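Local coordinates for 1-phosphatidylinositol 4,5-bisphosphate phosphodiesterase (Drosophila melanogaster, PDB 6IRB), which belongs to the phosphoinositide phospholipase C-beta family and is modelled here as a long helix whose C-terminal part is paired with a shorter antiparallel helix, at residues M108-M112 with Q200-S205; Q119-E124 with A189-K194. The protein carries 2 engineered substitutions. All blocks are in the same frame, centred on the assembly; numbering follows the deposited sequence.

Interaction 1 of 2, residues M108-M112 with Q200-S205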
# COMPACT_ATOMS: atom_id res chain seq x y z
N MSE A 108 -21.31 8.42 0.95
CA MSE A 108 -21.86 9.28 1.99
C MSE A 108 -22.71 10.37 1.38
O MSE A 108 -23.83 10.61 1.83
CB MSE A 108 -20.77 9.92 2.83
CG MSE A 108 -20.67 9.30 4.21
SE MSE A 108 -19.03 9.84 5.10
CE MSE A 108 -17.73 8.61 4.31
N LYS A 109 -22.19 11.02 0.35
CA LYS A 109 -22.94 12.13 -0.24
C LYS A 109 -24.24 11.61 -0.83
O LYS A 109 -25.31 12.19 -0.61
CB LYS A 109 -22.09 12.89 -1.26
CG LYS A 109 -22.61 14.33 -1.46
CD LYS A 109 -21.59 15.34 -2.05
CE LYS A 109 -22.07 16.81 -1.83
NZ LYS A 109 -21.04 17.87 -2.09
N ALA A 110 -24.18 10.50 -1.57
CA ALA A 110 -25.41 9.88 -2.08
C ALA A 110 -26.36 9.56 -0.93
O ALA A 110 -27.57 9.84 -1.01
CB ALA A 110 -25.07 8.61 -2.87
N LEU A 111 -25.84 8.93 0.13
CA LEU A 111 -26.67 8.56 1.27
C LEU A 111 -27.37 9.77 1.85
O LEU A 111 -28.54 9.69 2.26
CB LEU A 111 -25.81 7.89 2.34
CG LEU A 111 -26.57 7.15 3.43
CD1 LEU A 111 -27.31 5.98 2.83
CD2 LEU A 111 -25.59 6.70 4.52
N MSE A 112 -26.69 10.91 1.89
CA MSE A 112 -27.28 12.12 2.40
C MSE A 112 -28.49 12.50 1.60
O MSE A 112 -29.59 12.65 2.13
CB MSE A 112 -26.30 13.27 2.28
CG MSE A 112 -26.66 14.46 3.10
SE MSE A 112 -25.16 15.66 3.33
CE MSE A 112 -25.09 16.32 1.49
N GLN A 200 -27.01 21.19 5.84
CA GLN A 200 -26.32 19.90 5.95
C GLN A 200 -25.37 19.67 4.78
O GLN A 200 -24.22 19.26 4.97
CB GLN A 200 -27.32 18.76 6.04
CG GLN A 200 -28.08 18.73 7.34
CD GLN A 200 -29.41 18.00 7.22
OE1 GLN A 200 -29.59 17.17 6.33
NE2 GLN A 200 -30.33 18.27 8.15
N ILE A 201 -25.85 19.93 3.56
CA ILE A 201 -25.03 19.77 2.35
C ILE A 201 -23.79 20.64 2.43
O ILE A 201 -22.65 20.17 2.31
CB ILE A 201 -25.86 20.11 1.10
CG1 ILE A 201 -26.99 19.10 0.89
CG2 ILE A 201 -24.97 20.29 -0.13
CD1 ILE A 201 -28.23 19.69 0.27
N GLU A 202 -24.01 21.95 2.61
CA GLU A 202 -22.93 22.91 2.74
C GLU A 202 -21.90 22.46 3.77
O GLU A 202 -20.71 22.35 3.47
CB GLU A 202 -23.54 24.25 3.13
CG GLU A 202 -22.60 25.27 3.74
CD GLU A 202 -23.36 26.33 4.52
OE1 GLU A 202 -24.57 26.54 4.25
OE2 GLU A 202 -22.75 26.94 5.42
N GLU A 203 -22.37 22.15 4.98
CA GLU A 203 -21.45 21.73 6.03
C GLU A 203 -20.77 20.41 5.68
O GLU A 203 -19.57 20.25 5.92
CB GLU A 203 -22.19 21.62 7.36
CG GLU A 203 -21.25 21.40 8.50
CD GLU A 203 -21.36 22.50 9.51
OE1 GLU A 203 -22.45 23.09 9.60
OE2 GLU A 203 -20.34 22.79 10.18
N PHE A 204 -21.52 19.45 5.15
CA PHE A 204 -20.91 18.18 4.78
C PHE A 204 -19.81 18.39 3.74
O PHE A 204 -18.73 17.81 3.85
CB PHE A 204 -21.94 17.19 4.23
CG PHE A 204 -21.32 16.05 3.44
CD1 PHE A 204 -20.90 14.89 4.09
CD2 PHE A 204 -21.16 16.12 2.06
CE1 PHE A 204 -20.33 13.84 3.39
CE2 PHE A 204 -20.58 15.07 1.36
CZ PHE A 204 -20.17 13.93 2.02
N SER A 205 -20.08 19.21 2.73
CA SER A 205 -19.07 19.48 1.71
C SER A 205 -17.81 20.08 2.34
O SER A 205 -16.71 19.54 2.17
CB SER A 205 -19.66 20.39 0.62
OG SER A 205 -20.66 19.70 -0.12
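Phe204 reaches across from helix 157-210 and lays its ring among Met108, Lys109 and Met112 of helix 18-150. Its CG stands anti to the backbone N, which carries the ring toward the other helix. Met112, a selenomethionine, meets the near end of the ring. Its SE lies 3.7 Å from Phe204 CB. The same SE is 4.5 Å from the Phe204 ring centroid, at a slant of 36° to the ring normal, an oblique Met-aromatic contact.

The far end of the ring comes up against Met108 CB and the backbone N of Lys109. Met108, also a selenomethionine, offers its CB at 4.0 Å from Phe204 CE1, while the end of its chain leads away. Lys109 runs extended past the CE2 corner of the ring, with its CG 3.6 Å from Phe204 CE2. The chain does two jobs. Its methylenes pack on the aromatic ring, and its NZ donates a hydrogen bond to Ser205 OG at 2.7 Å.

Ser205 OG is in turn a donor to Ile201 O, 3.2 Å away and one helical turn back. The hydroxyl sits above the carbonyl plane there, and the same oxygen accepts the backbone N-H of Ser205. The hydroxyl thus links the lysine to the backbone of the opposite helix.

Met112 bends at its last torsion (chi3 71°), turning its CE to Ile201 CG1 at 3.4 Å. Gln200 borders this patch, and its OE1 is hydrogen-bonded to Gln116, one turn beyond Met112.

No residue here is fully buried. The contact joins helix 18-150 to the C-terminal part of helix 157-210. The two short segments run antiparallel at 171°, with their axes 11.4 Å apart.

Interaction 2 of 2, residues Q119-E124 with A189-K194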
# COMPACT_ATOMS: atom_id res chain seq x y z
N GLN A 119 -36.84 12.55 4.05
CA GLN A 119 -37.52 13.42 5.01
C GLN A 119 -38.55 14.30 4.30
O GLN A 119 -39.68 14.46 4.77
CB GLN A 119 -36.52 14.29 5.78
CG GLN A 119 -35.67 13.59 6.82
CD GLN A 119 -34.42 14.38 7.20
OE1 GLN A 119 -34.31 15.57 6.93
NE2 GLN A 119 -33.51 13.73 7.92
N ILE A 120 -38.13 14.94 3.20
CA ILE A 120 -39.04 15.70 2.34
C ILE A 120 -40.31 14.91 2.03
O ILE A 120 -41.43 15.39 2.25
CB ILE A 120 -38.30 16.13 1.06
CG1 ILE A 120 -37.15 17.08 1.40
CG2 ILE A 120 -39.25 16.81 0.11
CD1 ILE A 120 -37.59 18.48 1.84
N LYS A 121 -40.16 13.67 1.56
CA LYS A 121 -41.37 12.93 1.22
C LYS A 121 -42.17 12.59 2.46
O LYS A 121 -43.40 12.54 2.41
CB LYS A 121 -41.04 11.66 0.44
CG LYS A 121 -42.26 10.83 0.08
CD LYS A 121 -42.31 10.49 -1.40
CE LYS A 121 -43.45 9.52 -1.70
NZ LYS A 121 -43.45 8.33 -0.78
N GLN A 122 -41.50 12.36 3.58
CA GLN A 122 -42.20 12.10 4.82
C GLN A 122 -43.03 13.31 5.23
O GLN A 122 -44.15 13.17 5.73
CB GLN A 122 -41.20 11.74 5.92
CG GLN A 122 -40.99 10.25 6.08
CD GLN A 122 -40.12 9.92 7.27
OE1 GLN A 122 -39.84 10.77 8.11
NE2 GLN A 122 -39.67 8.67 7.34
N LEU A 123 -42.48 14.50 5.03
CA LEU A 123 -43.24 15.71 5.33
C LEU A 123 -44.40 15.90 4.36
O LEU A 123 -45.56 16.00 4.77
CB LEU A 123 -42.33 16.93 5.31
CG LEU A 123 -42.92 18.06 6.15
CD1 LEU A 123 -43.37 17.51 7.51
CD2 LEU A 123 -42.01 19.28 6.29
N GLU A 124 -44.09 15.98 3.05
CA GLU A 124 -45.12 16.04 2.01
C GLU A 124 -46.25 15.05 2.26
O GLU A 124 -47.43 15.41 2.24
CB GLU A 124 -44.50 15.81 0.62
CG GLU A 124 -44.10 17.09 -0.15
CD GLU A 124 -45.25 18.10 -0.36
OE1 GLU A 124 -46.43 17.78 -0.09
OE2 GLU A 124 -44.97 19.25 -0.80
N ALA A 189 -43.29 24.89 7.50
CA ALA A 189 -42.65 23.64 7.86
C ALA A 189 -41.76 23.16 6.73
O ALA A 189 -40.62 22.73 6.97
CB ALA A 189 -43.71 22.59 8.19
N MSE A 190 -42.25 23.23 5.50
CA MSE A 190 -41.47 22.79 4.38
C MSE A 190 -40.19 23.62 4.21
O MSE A 190 -39.11 23.07 4.06
CB MSE A 190 -42.28 22.82 3.11
CG MSE A 190 -41.55 22.13 2.00
SE MSE A 190 -40.90 20.40 2.68
CE MSE A 190 -42.54 19.31 2.67
N GLU A 191 -40.32 24.94 4.19
CA GLU A 191 -39.11 25.75 4.03
C GLU A 191 -38.08 25.36 5.07
O GLU A 191 -36.92 25.06 4.74
CB GLU A 191 -39.43 27.24 4.08
CG GLU A 191 -38.46 28.03 3.23
CD GLU A 191 -38.88 29.47 3.00
OE1 GLU A 191 -38.94 30.23 3.99
OE2 GLU A 191 -39.15 29.83 1.83
N LYS A 192 -38.47 25.38 6.35
CA LYS A 192 -37.53 25.06 7.41
C LYS A 192 -36.88 23.71 7.14
O LYS A 192 -35.66 23.56 7.28
CB LYS A 192 -38.26 25.10 8.76
CG LYS A 192 -37.65 24.27 9.91
CD LYS A 192 -36.12 24.34 10.11
CE LYS A 192 -35.60 22.97 10.57
NZ LYS A 192 -34.18 22.99 11.00
N LEU A 193 -37.67 22.71 6.73
CA LEU A 193 -37.10 21.44 6.30
C LEU A 193 -36.03 21.62 5.23
O LEU A 193 -34.89 21.18 5.39
CB LEU A 193 -38.20 20.48 5.82
CG LEU A 193 -37.68 19.03 5.71
CD1 LEU A 193 -36.65 18.75 6.78
CD2 LEU A 193 -38.78 17.98 5.79
N LYS A 194 -36.40 22.22 4.09
CA LYS A 194 -35.41 22.37 3.02
C LYS A 194 -34.19 23.18 3.44
O LYS A 194 -33.09 22.92 2.95
CB LYS A 194 -36.01 22.99 1.77
CG LYS A 194 -36.88 22.06 0.98
CD LYS A 194 -37.66 22.85 -0.05
CE LYS A 194 -38.64 21.96 -0.79
NZ LYS A 194 -37.91 21.08 -1.75
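Ile120 and Leu123 meet Met190 and Leu193 in an apolar contact between two antiparallel helices, in the paired part of the long hairpin. It joins residues 119-124 of helix 18-150 to residues 189-194 of helix 157-210. No hydrogen bond crosses between the two segments.

Leu123 and Leu193 form its middle. The two leucines lie alongside, pointing in opposite senses, and Leu123 CD2 meets Leu193 CD2 at 3.5 Å. Met190, a selenomethionine, packs against Leu123. Its chain is bent at both chi2 (48°) and chi3 (77°). This fold of the chain brings CE to 3.6 Å from Leu123 CB and also beside Glu124 CG.

Ile120 fills the place between Met190, Leu193 and Lys194. Its terminal CD1 does the touching, at 3.9 Å from Met190 SE and 3.7 Å from Lys194 CG. The isoleucine lies roughly perpendicular to the lysine chain.

Gln119 flanks Leu193, with its OE1 4.0 Å from Leu193 CD1. That oxygen is hydrogen-bonded to His197, so this edge has a polar tie between the helices.

The segment axes lie 10.6 Å apart and run at 173°. Further along helix 18-150, His127 carries on the packing against Ala189 and Met190.

Interactions 1 and 2 are two successive steps along the same antiparallel pair, helix 18-150 with helix 157-210. Their centres lie about 17 Å apart. Their nearest atoms are about 5 Å apart, so they do not touch. Interaction 2 is nested inside the chain loop closed by interaction 1, and so lies nearer the hairpin turn. Between them, Gln116 and His197 each give a hydrogen bond to a glutamine of the flanking segments, Gln200 and Gln119, and bridge the helices in the interval. Both interactions use selenomethionine; a hydrogen bond between the two segments occurs in interaction 1 and not in interaction 2.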